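Local coordinates for protein glutamate--tRNA ligase (Methanothermobacter thermautotrophicus, PDB 3AII) that charges tRNA(Glu) with glutamate, probably by first activating the amino acid with ATP as Glu-AMP and then passing it to the acceptor end of the tRNA, at residues R403-A408 against G436-E441; P410-V415 against R443-L448; L458-A463 against I491-A496. All blocks are in the same frame, centred on the assembly; numbering follows the deposited sequence.

Contact 1: residues R403-A408 against G436-E441; sequences RYFFAA and GNRVLE
Two β-sheets meet here, in the β-barrel anticodon-binding region that archaeal glutamyl-tRNA synthetases share with glutaminyl-tRNA synthetases. Strand 402-408 belongs to one six-stranded sheet, while strand 437-442 pairs with strand 422-427. No backbone pairing links the two segments; their closest CA atoms, those of Tyr404 and Arg438, stay 8.4 Å apart, and the interval is bridged by side chains. The dense part is built around Arg438. Its chain bends at chi2 (117°) and again at chi3, and this brings the guanidinium end-on to the Phe405 ring. The two planes stand 80° apart, with NH1 of Arg438 3.4 Å above the centre of the Phe405 ring, a cation-pi contact with the guanidinium upright on the ring. One face of the guanidinium is covered by Tyr404 CA and by Arg403 O, the latter 3.0 Å above the guanidinium plane of Arg438. That carbonyl sits over the face, too badly angled for a hydrogen bond to NE or NH2. Salt bridges do the polar work: NH1 to Glu517, which also accepts the Phe405 amide, and NH2 to Glu532. These carboxylates probably offset the repulsion from Arg403, whose NE lies 4.0 Å from Arg438 NH2; Pro427 O takes a hydrogen bond from each arginine. The other side of strand 437-442 is loose by comparison: Asn437, Val439 and Glu441 alternate with the inward residues and are exposed, none of them touching segment 403-408. Inward again, Leu440 closes the apolar end of the contact, its CD1 lying 3.8 Å from Phe405 CD2.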
loop_
_atom_site.group_PDB
_atom_site.type_symbol
_atom_site.label_atom_id
_atom_site.label_comp_id
_atom_site.label_asym_id
_atom_site.label_seq_id
_atom_site.Cartn_x
_atom_site.Cartn_y
_atom_site.Cartn_z
ATOM N N ARG A 403 -8.438 8.261 -24.978
ATOM C CA ARG A 403 -7.549 7.443 -25.801
ATOM C C ARG A 403 -6.612 8.270 -26.671
ATOM O O ARG A 403 -7.042 9.206 -27.348
ATOM C CB ARG A 403 -8.363 6.519 -26.704
ATOM C CG ARG A 403 -9.201 5.487 -25.956
ATOM C CD ARG A 403 -9.849 4.527 -26.951
ATOM N NE ARG A 403 -10.469 5.222 -28.071
ATOM C CZ ARG A 403 -11.022 4.597 -29.110
ATOM N NH1 ARG A 403 -11.024 3.273 -29.145
ATOM N NH2 ARG A 403 -11.562 5.281 -30.106
ATOM N N TYR A 404 -5.331 7.891 -26.676
ATOM C CA TYR A 404 -4.337 8.511 -27.553
ATOM C C TYR A 404 -3.401 7.452 -28.136
ATOM O O TYR A 404 -3.226 6.380 -27.542
ATOM C CB TYR A 404 -3.506 9.534 -26.770
ATOM C CG TYR A 404 -4.344 10.633 -26.151
ATOM C CD1 TYR A 404 -4.659 11.777 -26.875
ATOM C CD2 TYR A 404 -4.867 10.492 -24.874
ATOM C CE1 TYR A 404 -5.448 12.780 -26.317
ATOM C CE2 TYR A 404 -5.658 11.484 -24.313
ATOM C CZ TYR A 404 -5.934 12.623 -25.038
ATOM O OH TYR A 404 -6.734 13.593 -24.465
ATOM N N PHE A 405 -2.772 7.778 -29.266
ATOM C CA PHE A 405 -1.724 6.929 -29.856
ATOM C C PHE A 405 -0.348 7.394 -29.374
ATOM O O PHE A 405 0.068 8.517 -29.685
ATOM C CB PHE A 405 -1.745 7.012 -31.390
ATOM C CG PHE A 405 -2.914 6.312 -32.044
ATOM C CD1 PHE A 405 -3.571 5.265 -31.407
ATOM C CD2 PHE A 405 -3.330 6.689 -33.315
ATOM C CE1 PHE A 405 -4.652 4.617 -32.027
ATOM C CE2 PHE A 405 -4.403 6.040 -33.935
ATOM C CZ PHE A 405 -5.047 5.002 -33.295
ATOM N N PHE A 406 0.340 6.529 -28.629
ATOM C CA PHE A 406 1.730 6.731 -28.235
ATOM C C PHE A 406 2.536 5.628 -28.895
ATOM O O PHE A 406 2.281 4.454 -28.663
ATOM C CB PHE A 406 1.867 6.649 -26.706
ATOM C CG PHE A 406 3.299 6.498 -26.211
ATOM C CD1 PHE A 406 4.183 7.565 -26.271
ATOM C CD2 PHE A 406 3.732 5.296 -25.664
ATOM C CE1 PHE A 406 5.496 7.437 -25.811
ATOM C CE2 PHE A 406 5.038 5.152 -25.190
ATOM C CZ PHE A 406 5.918 6.219 -25.265
ATOM N N ALA A 407 3.491 6.018 -29.734
ATOM C CA ALA A 407 4.357 5.056 -30.409
ATOM C C ALA A 407 5.689 4.977 -29.666
ATOM O O ALA A 407 6.518 5.884 -29.779
ATOM C CB ALA A 407 4.576 5.475 -31.861
ATOM N N ALA A 408 5.869 3.898 -28.905
ATOM C CA ALA A 408 7.119 3.631 -28.192
ATOM C C ALA A 408 8.228 3.286 -29.189
ATOM O O ALA A 408 7.968 2.606 -30.174
ATOM C CB ALA A 408 6.922 2.483 -27.247
ATOM N N GLY A 436 -15.810 14.147 -28.025
ATOM C CA GLY A 436 -15.493 14.287 -29.435
ATOM C C GLY A 436 -14.397 13.395 -29.987
ATOM O O GLY A 436 -13.998 12.406 -29.352
ATOM N N ASN A 437 -13.928 13.746 -31.180
ATOM C CA ASN A 437 -12.987 12.893 -31.907
ATOM C C ASN A 437 -11.641 13.569 -32.079
ATOM O O ASN A 437 -11.579 14.769 -32.354
ATOM C CB ASN A 437 -13.530 12.563 -33.292
ATOM C CG ASN A 437 -14.762 11.687 -33.247
ATOM O OD1 ASN A 437 -15.031 11.040 -32.251
ATOM N ND2 ASN A 437 -15.519 11.665 -34.348
ATOM N N ARG A 438 -10.563 12.797 -31.944
ATOM C CA ARG A 438 -9.264 13.272 -32.429
ATOM C C ARG A 438 -9.269 13.319 -33.951
ATOM O O ARG A 438 -9.928 12.510 -34.607
ATOM C CB ARG A 438 -8.132 12.345 -31.969
ATOM C CG ARG A 438 -8.038 12.113 -30.481
ATOM C CD ARG A 438 -8.260 10.644 -30.132
ATOM N NE ARG A 438 -7.137 9.817 -30.594
ATOM C CZ ARG A 438 -7.131 8.492 -30.540
ATOM N NH1 ARG A 438 -6.059 7.817 -30.935
ATOM N NH2 ARG A 438 -8.201 7.843 -30.099
ATOM N N VAL A 439 -8.536 14.276 -34.517
ATOM C CA VAL A 439 -8.375 14.389 -35.956
ATOM C C VAL A 439 -6.907 14.282 -36.235
ATOM O O VAL A 439 -6.107 15.086 -35.749
ATOM C CB VAL A 439 -8.912 15.724 -36.494
ATOM C CG1 VAL A 439 -8.782 15.784 -38.011
ATOM C CG2 VAL A 439 -10.370 15.881 -36.063
ATOM N N LEU A 440 -6.555 13.258 -36.992
ATOM C CA LEU A 440 -5.164 12.989 -37.330
ATOM C C LEU A 440 -4.985 13.196 -38.817
ATOM O O LEU A 440 -5.716 12.618 -39.621
ATOM C CB LEU A 440 -4.810 11.550 -36.990
ATOM C CG LEU A 440 -4.946 11.175 -35.513
ATOM C CD1 LEU A 440 -4.456 9.770 -35.251
ATOM C CD2 LEU A 440 -4.162 12.151 -34.678
ATOM N N GLU A 441 -4.014 14.023 -39.177
ATOM C CA GLU A 441 -3.790 14.353 -40.568
ATOM C C GLU A 441 -2.607 13.553 -41.120
ATOM O O GLU A 441 -1.449 13.845 -40.816
ATOM C CB GLU A 441 -3.532 15.852 -40.723
ATOM C CG GLU A 441 -4.631 16.749 -40.170
ATOM C CD GLU A 441 -5.804 16.926 -41.118
ATOM O OE1 GLU A 441 -5.830 16.269 -42.196
ATOM O OE2 GLU A 441 -6.699 17.741 -40.781
#

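Contact 2: residues P410-V415 against R443-L448; sequences PVKLEV and RGEVYL
The Tyr447 ring has the aliphatic part of Lys412 over one face: CG stands above the ring, and CB comes within 3.6 Å of Tyr447 CE2. Pro410 meets the same ring obliquely, CB to CD2 at 3.8 Å. Lys412, with CG anti to the backbone N (chi1 -173°) and every later torsion extended, runs past the phenol to the second flat group, the Glu445 carboxylate. Their salt bridge is a fairly long one, NZ of Lys412 to OE1 of Glu445 at 3.4 Å, and Lys412 CE lies nearer still to that oxygen, at 3.1 Å. The Lys412 chain crosses the Glu445 chain obliquely and presents its last methylene, CE, to OE1 ahead of the ammonium nitrogen. Beneath these groups lies regular antiparallel pairing of strands 410-416 and 445-449, neighbours in one mixed six-stranded sheet of the β-barrel anticodon-binding region. Val411 with Leu448 and Leu413 with Val446 are hydrogen-bonded pairs; Lys412 with Tyr447 and Glu414 with Glu445 are non-hydrogen-bonded. The strand pairing runs on into Gly444, whose O accepts Val415 N at 2.7 Å in a nearly straight bond (176°). On the other face, that of Val411, Leu413, Val446 and Leu448, the contact is apolar: Leu413 crosses Leu448 at about a right angle, CD1 to CD1 at 3.8 Å. Leu458, Leu460 and Leu473, from strands 456-460 and 472-477, pack against this face.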
loop_
_atom_site.group_PDB
_atom_site.type_symbol
_atom_site.label_atom_id
_atom_site.label_comp_id
_atom_site.label_asym_id
_atom_site.label_seq_id
_atom_site.Cartn_x
_atom_site.Cartn_y
_atom_site.Cartn_z
ATOM N N PRO A 410 9.800 4.775 -31.610
ATOM C CA PRO A 410 9.178 4.951 -32.917
ATOM C C PRO A 410 10.185 4.900 -34.060
ATOM O O PRO A 410 11.354 5.252 -33.899
ATOM C CB PRO A 410 8.560 6.343 -32.814
ATOM C CG PRO A 410 9.436 7.059 -31.825
ATOM C CD PRO A 410 9.796 6.018 -30.819
ATOM N N VAL A 411 9.711 4.414 -35.195
ATOM C CA VAL A 411 10.476 4.528 -36.426
ATOM C C VAL A 411 9.735 5.479 -37.365
ATOM O O VAL A 411 8.521 5.396 -37.536
ATOM C CB VAL A 411 10.740 3.165 -37.079
ATOM C CG1 VAL A 411 9.450 2.402 -37.277
ATOM C CG2 VAL A 411 11.482 3.346 -38.409
ATOM N N LYS A 412 10.472 6.425 -37.937
ATOM C CA LYS A 412 9.853 7.423 -38.795
ATOM C C LYS A 412 9.886 6.904 -40.221
ATOM O O LYS A 412 10.956 6.608 -40.748
ATOM C CB LYS A 412 10.573 8.765 -38.699
ATOM C CG LYS A 412 9.878 9.884 -39.433
ATOM C CD LYS A 412 10.611 11.211 -39.257
ATOM C CE LYS A 412 9.831 12.355 -39.877
ATOM N NZ LYS A 412 10.605 13.630 -39.877
ATOM N N LEU A 413 8.711 6.785 -40.832
ATOM C CA LEU A 413 8.588 6.172 -42.145
ATOM C C LEU A 413 7.701 6.994 -43.073
ATOM O O LEU A 413 6.628 7.464 -42.682
ATOM C CB LEU A 413 8.012 4.764 -42.021
ATOM C CG LEU A 413 8.860 3.743 -41.263
ATOM C CD1 LEU A 413 8.052 2.504 -40.868
ATOM C CD2 LEU A 413 10.047 3.362 -42.140
ATOM N N GLU A 414 8.150 7.160 -44.312
ATOM C CA GLU A 414 7.332 7.796 -45.332
ATOM C C GLU A 414 6.336 6.784 -45.866
ATOM O O GLU A 414 6.706 5.640 -46.134
ATOM C CB GLU A 414 8.217 8.271 -46.489
ATOM C CG GLU A 414 7.439 8.830 -47.641
ATOM C CD GLU A 414 8.340 9.423 -48.699
ATOM O OE1 GLU A 414 9.539 9.073 -48.712
ATOM O OE2 GLU A 414 7.846 10.234 -49.512
ATOM N N VAL A 415 5.074 7.184 -46.019
ATOM C CA VAL A 415 4.117 6.304 -46.685
ATOM C C VAL A 415 4.300 6.505 -48.186
ATOM O O VAL A 415 3.719 7.408 -48.777
ATOM C CB VAL A 415 2.657 6.588 -46.254
ATOM C CG1 VAL A 415 1.691 5.641 -46.963
ATOM C CG2 VAL A 415 2.533 6.453 -44.731
ATOM N N ARG A 443 -0.231 12.922 -43.971
ATOM C CA ARG A 443 0.188 13.743 -45.118
ATOM C C ARG A 443 1.324 13.107 -45.897
ATOM O O ARG A 443 1.392 13.232 -47.126
ATOM C CB ARG A 443 0.631 15.142 -44.669
ATOM C CG ARG A 443 -0.494 16.084 -44.299
ATOM C CD ARG A 443 0.055 17.439 -43.871
ATOM N NE ARG A 443 0.736 18.132 -44.963
ATOM C CZ ARG A 443 1.355 19.302 -44.834
ATOM N NH1 ARG A 443 1.382 19.915 -43.657
ATOM N NH2 ARG A 443 1.948 19.862 -45.883
ATOM N N GLY A 444 2.242 12.463 -45.184
ATOM C CA GLY A 444 3.344 11.769 -45.832
ATOM C C GLY A 444 4.111 10.842 -44.908
ATOM O O GLY A 444 4.198 9.645 -45.160
ATOM N N GLU A 445 4.664 11.390 -43.830
ATOM C CA GLU A 445 5.471 10.593 -42.909
ATOM C C GLU A 445 4.701 10.272 -41.633
ATOM O O GLU A 445 3.879 11.068 -41.174
ATOM C CB GLU A 445 6.759 11.330 -42.535
ATOM C CG GLU A 445 7.802 11.367 -43.652
ATOM C CD GLU A 445 9.029 12.160 -43.255
ATOM O OE1 GLU A 445 8.863 13.276 -42.718
ATOM O OE2 GLU A 445 10.154 11.669 -43.481
ATOM N N VAL A 446 4.976 9.105 -41.068
ATOM C CA VAL A 446 4.386 8.722 -39.785
ATOM C C VAL A 446 5.439 8.125 -38.878
ATOM O O VAL A 446 6.495 7.671 -39.335
ATOM C CB VAL A 446 3.261 7.674 -39.944
ATOM C CG1 VAL A 446 2.149 8.202 -40.807
ATOM C CG2 VAL A 446 3.814 6.341 -40.524
ATOM N N TYR A 447 5.150 8.125 -37.582
ATOM C CA TYR A 447 5.925 7.332 -36.643
ATOM C C TYR A 447 5.163 6.056 -36.321
ATOM O O TYR A 447 3.974 6.105 -35.982
ATOM C CB TYR A 447 6.160 8.117 -35.352
ATOM C CG TYR A 447 7.118 9.282 -35.490
ATOM C CD1 TYR A 447 6.644 10.583 -35.568
ATOM C CD2 TYR A 447 8.497 9.078 -35.491
ATOM C CE1 TYR A 447 7.514 11.658 -35.672
ATOM C CE2 TYR A 447 9.377 10.147 -35.597
ATOM C CZ TYR A 447 8.877 11.433 -35.677
ATOM O OH TYR A 447 9.739 12.505 -35.771
ATOM N N LEU A 448 5.826 4.908 -36.447
ATOM C CA LEU A 448 5.243 3.641 -36.010
ATOM C C LEU A 448 6.017 3.091 -34.826
ATOM O O LEU A 448 7.231 3.277 -34.736
ATOM C CB LEU A 448 5.286 2.589 -37.121
ATOM C CG LEU A 448 4.573 2.881 -38.430
ATOM C CD1 LEU A 448 4.642 1.651 -39.350
ATOM C CD2 LEU A 448 3.142 3.252 -38.165
#

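Contact 3: residues L458-A463 against I491-A496; sequences LRLIDA and IHWVPA
Trp493 and Ile491 share this contact; the indole is held by its N-H and by one ring face. NE1 donates to Ile461 O at 3.0 Å, nearly straight (167°), with the oxygen close to the indole plane and the donor on a carbonyl lone pair. Over the five-membered ring sits Leu460 CB, a CH-pi contact 3.8 Å from the Trp493 ring centroid. Ala463 CB meets the benzo ring obliquely on the N-H side, 3.6 Å from Trp493 CZ2. What places these groups is the backbone. Arg459 O receives Ile491 N, and Ile491 O takes Ile461 N at 3.0 Å, so Leu460 and Ile491 form a parallel bridge, their side chains side by side with Leu460 CD2 3.7 Å from Ile491 CG2. Past Leu460 the chain makes a type II turn, Ala463 N bonding Leu460 O at 2.8 Å, with Asp462 at positive phi (64°). The turn aims Ile461 O at the indole; Trp493 answers with CG in the crowded position between N and carbonyl carbon. Asp462 is salt-bridged to Arg426. The turn joins hairpin strands 456-460 and 464-469, and the indole is packed among Val424, Leu440 and Leu442 of the two-stranded sheet, Val446 and Leu448 of strand 445-449, and the Phe405 ring of strand 402-408.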
loop_
_atom_site.group_PDB
_atom_site.type_symbol
_atom_site.label_atom_id
_atom_site.label_comp_id
_atom_site.label_asym_id
_atom_site.label_seq_id
_atom_site.Cartn_x
_atom_site.Cartn_y
_atom_site.Cartn_z
ATOM N N LEU A 458 0.121 -3.907 -43.008
ATOM C CA LEU A 458 -0.334 -3.234 -41.799
ATOM C C LEU A 458 -1.501 -2.342 -42.151
ATOM O O LEU A 458 -1.573 -1.801 -43.246
ATOM C CB LEU A 458 0.772 -2.342 -41.222
ATOM C CG LEU A 458 2.095 -3.007 -40.848
ATOM C CD1 LEU A 458 3.198 -1.958 -40.627
ATOM C CD2 LEU A 458 1.915 -3.883 -39.618
ATOM N N ARG A 459 -2.404 -2.169 -41.199
ATOM C CA ARG A 459 -3.422 -1.144 -41.326
ATOM C C ARG A 459 -3.161 -0.117 -40.244
ATOM O O ARG A 459 -3.248 -0.428 -39.042
ATOM C CB ARG A 459 -4.821 -1.726 -41.153
ATOM C CG ARG A 459 -5.878 -0.628 -41.163
ATOM C CD ARG A 459 -7.266 -1.168 -41.376
ATOM N NE ARG A 459 -8.250 -0.091 -41.257
ATOM C CZ ARG A 459 -8.557 0.768 -42.227
ATOM N NH1 ARG A 459 -7.961 0.703 -43.420
ATOM N NH2 ARG A 459 -9.471 1.706 -41.997
ATOM N N LEU A 460 -2.820 1.095 -40.662
ATOM C CA LEU A 460 -2.677 2.185 -39.711
ATOM C C LEU A 460 -4.102 2.496 -39.270
ATOM O O LEU A 460 -4.945 2.837 -40.105
ATOM C CB LEU A 460 -2.041 3.415 -40.357
ATOM C CG LEU A 460 -0.751 3.374 -41.185
ATOM C CD1 LEU A 460 0.001 4.703 -41.038
ATOM C CD2 LEU A 460 0.156 2.214 -40.830
ATOM N N ILE A 461 -4.367 2.373 -37.970
ATOM C CA ILE A 461 -5.744 2.386 -37.462
ATOM C C ILE A 461 -6.566 3.557 -37.998
ATOM O O ILE A 461 -6.141 4.702 -37.921
ATOM C CB ILE A 461 -5.774 2.357 -35.932
ATOM C CG1 ILE A 461 -5.273 0.995 -35.431
ATOM C CG2 ILE A 461 -7.195 2.678 -35.399
ATOM C CD1 ILE A 461 -5.001 0.957 -33.939
ATOM N N ASP A 462 -7.737 3.243 -38.562
ATOM C CA ASP A 462 -8.646 4.248 -39.117
ATOM C C ASP A 462 -8.120 5.041 -40.322
ATOM O O ASP A 462 -8.771 5.989 -40.772
ATOM C CB ASP A 462 -9.117 5.210 -38.014
ATOM C CG ASP A 462 -10.118 4.563 -37.072
ATOM O OD1 ASP A 462 -10.694 3.520 -37.445
ATOM O OD2 ASP A 462 -10.338 5.092 -35.962
ATOM N N ALA A 463 -6.977 4.639 -40.883
ATOM C CA ALA A 463 -6.312 5.464 -41.882
ATOM C C ALA A 463 -6.124 4.779 -43.237
ATOM O O ALA A 463 -6.947 4.946 -44.137
ATOM C CB ALA A 463 -4.969 5.967 -41.331
ATOM N N ILE A 491 -2.157 -1.374 -36.492
ATOM C CA ILE A 491 -1.047 -0.745 -35.799
ATOM C C ILE A 491 -1.398 0.706 -35.496
ATOM O O ILE A 491 -2.003 1.402 -36.322
ATOM C CB ILE A 491 0.297 -0.856 -36.591
ATOM C CG1 ILE A 491 1.489 -0.516 -35.680
ATOM C CG2 ILE A 491 0.289 0.030 -37.820
ATOM C CD1 ILE A 491 2.847 -0.890 -36.279
ATOM N N HIS A 492 -1.031 1.165 -34.301
ATOM C CA HIS A 492 -1.223 2.579 -33.991
ATOM C C HIS A 492 -0.078 3.364 -34.610
ATOM O O HIS A 492 0.925 2.780 -35.046
ATOM C CB HIS A 492 -1.386 2.837 -32.481
ATOM C CG HIS A 492 -0.247 2.347 -31.638
ATOM N ND1 HIS A 492 0.020 1.010 -31.451
ATOM C CD2 HIS A 492 0.658 3.021 -30.885
ATOM C CE1 HIS A 492 1.058 0.878 -30.641
ATOM N NE2 HIS A 492 1.463 2.085 -30.284
ATOM N N TRP A 493 -0.239 4.677 -34.680
ATOM C CA TRP A 493 0.639 5.512 -35.496
ATOM C C TRP A 493 0.465 6.980 -35.125
ATOM O O TRP A 493 -0.558 7.373 -34.555
ATOM C CB TRP A 493 0.346 5.289 -36.995
ATOM C CG TRP A 493 -1.063 5.676 -37.354
ATOM C CD1 TRP A 493 -2.206 4.955 -37.116
ATOM C CD2 TRP A 493 -1.476 6.900 -37.958
ATOM N NE1 TRP A 493 -3.309 5.660 -37.574
ATOM C CE2 TRP A 493 -2.882 6.856 -38.084
ATOM C CE3 TRP A 493 -0.794 8.028 -38.423
ATOM C CZ2 TRP A 493 -3.615 7.914 -38.645
ATOM C CZ3 TRP A 493 -1.522 9.066 -38.985
ATOM C CH2 TRP A 493 -2.919 8.996 -39.094
ATOM N N VAL A 494 1.479 7.783 -35.424
ATOM C CA VAL A 494 1.448 9.215 -35.149
ATOM C C VAL A 494 1.912 10.005 -36.379
ATOM O O VAL A 494 2.983 9.734 -36.920
ATOM C CB VAL A 494 2.366 9.562 -33.961
ATOM C CG1 VAL A 494 2.275 11.053 -33.650
ATOM C CG2 VAL A 494 1.995 8.724 -32.715
ATOM N N PRO A 495 1.107 10.982 -36.833
ATOM C CA PRO A 495 1.528 11.844 -37.944
ATOM C C PRO A 495 2.854 12.519 -37.603
ATOM O O PRO A 495 3.002 13.052 -36.504
ATOM C CB PRO A 495 0.416 12.899 -38.022
ATOM C CG PRO A 495 -0.779 12.274 -37.381
ATOM C CD PRO A 495 -0.255 11.290 -36.353
ATOM N N ALA A 496 3.808 12.514 -38.524
ATOM C CA ALA A 496 5.143 13.003 -38.184
ATOM C C ALA A 496 5.169 14.503 -37.887
ATOM O O ALA A 496 5.917 14.959 -37.012
ATOM C CB ALA A 496 6.126 12.665 -39.283
#

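Overall arrangement
From the N-terminal side, the chain opens contact 1 on strand 402-408 and contact 2 on the next strand, 410-416. After strand 422-427 it returns along 437-442 to close contact 1, then along 445-449 to close contact 2, so the two loops cross rather than nest. Contact 3 follows in series: it opens on 456-460 and closes, beyond helix 480-486, on 489-495. That last strand ties all three together. It lies beside 445-449, where Tyr447 N probably bonds to Val494 O, and Phe405 CD2 comes within 3.1 Å of Trp493 O. Contacts 2 and 3 thus build one mixed sheet, and contact 1 joins the two-stranded sheet of 422-427 and 437-442 to the other six-stranded sheet, through 402-408.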